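Local structure of Ras GTPase-activating-like protein IQGAP2 (Homo sapiens, 5CJP) at residues 198-201 / 202-206; 308-311 / 312-315. The protein probably binds GTP-loaded Rho-family GTPases through a helical domain related to the Ras GTPase activators. One frame throughout, in Å; residues are numbered along the deposited sequence.

Interaction 1 (198-201 / 202-206)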
loop_
_atom_site.group_PDB
_atom_site.type_symbol
_atom_site.label_atom_id
_atom_site.label_comp_id
_atom_site.label_asym_id
_atom_site.label_seq_id
_atom_site.Cartn_x
_atom_site.Cartn_y
_atom_site.Cartn_z
ATOM N N LEU E 198 -7.918 8.999 -29.713
ATOM C CA LEU E 198 -8.774 8.022 -29.073
ATOM C C LEU E 198 -8.003 6.706 -28.969
ATOM O O LEU E 198 -7.086 6.445 -29.739
ATOM C CB LEU E 198 -10.061 7.790 -29.882
ATOM C CG LEU E 198 -11.206 8.780 -29.739
ATOM C CD1 LEU E 198 -12.443 8.189 -30.369
ATOM C CD2 LEU E 198 -11.472 9.053 -28.274
ATOM N N PRO E 199 -8.366 5.862 -28.006
ATOM C CA PRO E 199 -7.680 4.576 -27.832
ATOM C C PRO E 199 -8.047 3.607 -28.943
ATOM O O PRO E 199 -9.211 3.533 -29.338
ATOM C CB PRO E 199 -8.194 4.080 -26.479
ATOM C CG PRO E 199 -8.588 5.330 -25.766
ATOM C CD PRO E 199 -9.235 6.160 -26.862
ATOM N N TYR E 200 -7.058 2.866 -29.439
ATOM C CA TYR E 200 -7.305 1.868 -30.488
ATOM C C TYR E 200 -8.428 0.905 -30.072
ATOM O O TYR E 200 -9.406 0.724 -30.810
ATOM C CB TYR E 200 -6.044 1.040 -30.773
ATOM C CG TYR E 200 -6.351 -0.178 -31.616
ATOM C CD1 TYR E 200 -6.713 -0.052 -32.962
ATOM C CD2 TYR E 200 -6.381 -1.451 -31.048
ATOM C CE1 TYR E 200 -7.108 -1.160 -33.707
ATOM C CE2 TYR E 200 -6.778 -2.568 -31.784
ATOM C CZ TYR E 200 -7.139 -2.420 -33.115
ATOM O OH TYR E 200 -7.546 -3.530 -33.843
ATOM N N GLY E 201 -8.271 0.286 -28.893
ATOM C CA GLY E 201 -9.263 -0.657 -28.395
ATOM C C GLY E 201 -10.699 -0.134 -28.391
ATOM O O GLY E 201 -11.638 -0.851 -28.733
ATOM N N LEU E 202 -10.884 1.111 -27.986
ATOM C CA LEU E 202 -12.216 1.683 -27.985
ATOM C C LEU E 202 -12.737 1.820 -29.425
ATOM O O LEU E 202 -13.911 1.535 -29.710
ATOM C CB LEU E 202 -12.194 3.059 -27.320
ATOM C CG LEU E 202 -13.522 3.803 -27.313
ATOM C CD1 LEU E 202 -14.596 2.866 -26.834
ATOM C CD2 LEU E 202 -13.441 5.057 -26.431
ATOM N N ARG E 203 -11.874 2.274 -30.328
ATOM C CA ARG E 203 -12.270 2.453 -31.720
ATOM C C ARG E 203 -12.585 1.103 -32.320
ATOM O O ARG E 203 -13.504 0.965 -33.133
ATOM C CB ARG E 203 -11.154 3.122 -32.549
ATOM C CG ARG E 203 -10.998 4.618 -32.329
ATOM C CD ARG E 203 -9.972 5.237 -33.274
ATOM N NE ARG E 203 -10.439 5.373 -34.657
ATOM C CZ ARG E 203 -9.731 5.947 -35.631
ATOM N NH1 ARG E 203 -8.532 6.439 -35.375
ATOM N NH2 ARG E 203 -10.217 6.044 -36.863
ATOM N N TYR E 204 -11.819 0.100 -31.913
ATOM C CA TYR E 204 -12.019 -1.234 -32.447
ATOM C C TYR E 204 -13.356 -1.837 -32.028
ATOM O O TYR E 204 -14.038 -2.457 -32.835
ATOM C CB TYR E 204 -10.871 -2.144 -32.028
ATOM C CG TYR E 204 -11.092 -3.570 -32.423
ATOM C CD1 TYR E 204 -11.246 -3.929 -33.763
ATOM C CD2 TYR E 204 -11.220 -4.563 -31.454
ATOM C CE1 TYR E 204 -11.530 -5.249 -34.131
ATOM C CE2 TYR E 204 -11.503 -5.877 -31.806
ATOM C CZ TYR E 204 -11.663 -6.216 -33.143
ATOM O OH TYR E 204 -11.974 -7.516 -33.470
ATOM N N ILE E 205 -13.735 -1.654 -30.772
ATOM C CA ILE E 205 -15.000 -2.202 -30.323
ATOM C C ILE E 205 -16.166 -1.475 -31.001
ATOM O O ILE E 205 -17.203 -2.078 -31.283
ATOM C CB ILE E 205 -15.122 -2.125 -28.796
ATOM C CG1 ILE E 205 -14.120 -3.098 -28.157
ATOM C CG2 ILE E 205 -16.529 -2.472 -28.359
ATOM C CD1 ILE E 205 -14.345 -4.529 -28.493
ATOM N N ALA E 206 -15.999 -0.184 -31.272
ATOM C CA ALA E 206 -17.034 0.577 -31.956
ATOM C C ALA E 206 -17.182 -0.070 -33.327
ATOM O O ALA E 206 -18.291 -0.246 -33.831
ATOM C CB ALA E 206 -16.622 2.032 -32.106
HETATM O O HOH W 1 -7.074 6.771 -32.791
#

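Interaction 2 (308-311 / 312-315)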
loop_
_atom_site.group_PDB
_atom_site.type_symbol
_atom_site.label_atom_id
_atom_site.label_comp_id
_atom_site.label_asym_id
_atom_site.label_seq_id
_atom_site.Cartn_x
_atom_site.Cartn_y
_atom_site.Cartn_z
ATOM N N PHE E 308 -17.821 9.769 -35.963
ATOM C CA PHE E 308 -18.212 8.406 -35.602
ATOM C C PHE E 308 -17.873 7.408 -36.700
ATOM O O PHE E 308 -17.350 6.333 -36.431
ATOM C CB PHE E 308 -19.719 8.344 -35.306
ATOM C CG PHE E 308 -20.146 9.219 -34.155
ATOM C CD1 PHE E 308 -21.458 9.685 -34.068
ATOM C CD2 PHE E 308 -19.236 9.591 -33.164
ATOM C CE1 PHE E 308 -21.858 10.513 -33.017
ATOM C CE2 PHE E 308 -19.624 10.417 -32.110
ATOM C CZ PHE E 308 -20.943 10.885 -32.036
ATOM N N LYS E 309 -18.177 7.761 -37.943
ATOM C CA LYS E 309 -17.891 6.859 -39.041
ATOM C C LYS E 309 -16.400 6.598 -39.131
ATOM O O LYS E 309 -15.978 5.460 -39.295
ATOM C CB LYS E 309 -18.403 7.426 -40.365
ATOM C CG LYS E 309 -18.125 6.502 -41.538
ATOM C CD LYS E 309 -18.759 6.981 -42.832
ATOM C CE LYS E 309 -18.506 5.977 -43.947
ATOM N NZ LYS E 309 -19.153 6.375 -45.228
ATOM N N GLU E 310 -15.596 7.643 -39.008
ATOM C CA GLU E 310 -14.150 7.471 -39.081
ATOM C C GLU E 310 -13.612 6.684 -37.885
ATOM O O GLU E 310 -12.610 5.982 -37.997
ATOM C CB GLU E 310 -13.454 8.827 -39.163
ATOM C CG GLU E 310 -12.789 9.095 -40.500
ATOM C CD GLU E 310 -11.609 8.172 -40.778
ATOM O OE1 GLU E 310 -10.587 8.264 -40.059
ATOM O OE2 GLU E 310 -11.706 7.355 -41.718
ATOM N N ALA E 311 -14.279 6.810 -36.743
ATOM C CA ALA E 311 -13.860 6.089 -35.551
ATOM C C ALA E 311 -13.677 4.588 -35.844
ATOM O O ALA E 311 -12.672 3.995 -35.455
ATOM C CB ALA E 311 -14.879 6.291 -34.444
ATOM N N CYS E 312 -14.639 3.989 -36.544
ATOM C CA CYS E 312 -14.598 2.570 -36.886
ATOM C C CYS E 312 -13.537 2.214 -37.955
ATOM O O CYS E 312 -13.265 1.029 -38.219
ATOM C CB CYS E 312 -15.984 2.129 -37.380
ATOM S SG CYS E 312 -17.396 2.652 -36.350
ATOM N N ASN E 313 -12.939 3.236 -38.563
ATOM C CA ASN E 313 -11.934 3.042 -39.603
ATOM C C ASN E 313 -10.616 2.578 -38.993
ATOM O O ASN E 313 -9.651 3.345 -38.914
ATOM C CB ASN E 313 -11.714 4.358 -40.352
ATOM C CG ASN E 313 -11.282 4.150 -41.785
ATOM O OD1 ASN E 313 -10.424 3.317 -42.077
ATOM N ND2 ASN E 313 -11.872 4.918 -42.692
ATOM N N VAL E 314 -10.551 1.315 -38.592
ATOM C CA VAL E 314 -9.333 0.833 -37.963
ATOM C C VAL E 314 -9.108 -0.656 -38.229
ATOM O O VAL E 314 -10.072 -1.405 -38.427
ATOM C CB VAL E 314 -9.409 1.156 -36.440
ATOM C CG1 VAL E 314 -10.087 0.032 -35.664
ATOM C CG2 VAL E 314 -8.055 1.465 -35.916
ATOM N N PRO E 315 -7.830 -1.099 -38.272
ATOM C CA PRO E 315 -7.429 -2.500 -38.519
ATOM C C PRO E 315 -7.909 -3.486 -37.454
ATOM O O PRO E 315 -8.382 -3.083 -36.395
ATOM C CB PRO E 315 -5.903 -2.432 -38.529
ATOM C CG PRO E 315 -5.622 -1.037 -38.968
ATOM C CD PRO E 315 -6.640 -0.230 -38.216
#

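Interaction 1 (198-201 / 202-206)
Arg-203 lays its first carbons against Leu-198 and Pro-199, then carries its tip away from both, at the start of helix 200-216 in the Ras-GAP-related domain. Its CB rests on the carbonyl oxygen of Tyr-200. CG, placed beside the backbone N by chi1 of -76°, lies 4.1 Å from CB of Leu-198 and near Pro-199 O. A bend at chi3 swings the guanidinium away from the helix. There NE and NH2 bond to the carbonyl oxygens of Ala-311 and Glu-310, while NH1 meets a water in the group's plane at 3.0 Å. That water donates to Leu-198 O at 3.1 Å, an oxygen that also accepts a bond from a basic side chain of another protein chain. Pro-199 is the N-cap residue, and its carbonyl takes the Arg-203 amide, N to O 3.1 Å. Tyr-204, one turn beyond Tyr-200, lies alongside it; their planes differ by 12°, but the offset, with ring centroids 5.9 Å apart, gives little stacking. CB of Tyr-204 instead sits over the Tyr-200 ring, 4.2 Å from its centroid in a CH-pi contact. Every guanidinium nitrogen thus has an oxygen partner, and carbonyl and water dipoles probably stabilise the cation.

Interaction 2 (308-311 / 312-315)
The carboxylate of Glu-310 and the side-chain amide of Asn-313 meet with their planes 48° apart. OE2 of Glu-310 stands obliquely above the amide plane, 2.6 Å from Asn-313 ND2, and also approaches Asn-313 CB at 3.3 Å. The glutamate gets there by bending at chi2 (-67°), which folds its chain forward along the helix toward the loop. The backbones of the same two residues are joined as well: Asn-313 N donates to Glu-310 O at 2.8 Å, coming from well above the carbonyl plane rather than onto a lone pair. The amide of Cys-312 makes only a weak bond to Lys-309 O, 3.4 Å from Cys-312 N. Both bonds run from residue i+3 back to i, the 3-10-like pattern of a C-terminal turn where helix 294-311 passes into the loop. Beyond them Asn-313 forms the centre of an inverse gamma turn, with a weak bond from Val-314 N to Cys-312 O. The thiol of Cys-312 points the other way along the chain, SG lying 3.7 Å from Phe-308 O. Around this turn, Phe-308 meets the Phe-304 ring nearly parallel and packs on Tyr-234 of helix 222-243, where Ala-311 touches Leu-233 and Cys-312 touches Val-229. Cys-312 also touches Lys-207 and Lys-210 of helix 200-216, placing the turn against both helices.

In the fold
Interactions 1 and 2 have centres 8 Å apart and touch directly: the start of helix 200-216 docks on the last residues of helix 294-311 and the loop that follows. Arg-203 NH2 lies 2.6 Å from Glu-310 O, and Tyr-200 OH lies 2.7 Å from Pro-315 O, both probable hydrogen bonds. Between them CE1 of Tyr-200 packs on CG2 of Val-314 at 3.6 Å. Side chains of 198-206 thus engage carbonyls along 310-315. None of the GTP-pocket residues Asn-57, Arg-59, Glu-60 and Tyr-326 belongs to either contact, but Arg-59 and Glu-60 lie on helix 58-79, whose Leu-65 and Lys-69 touch Tyr-200 and Tyr-204.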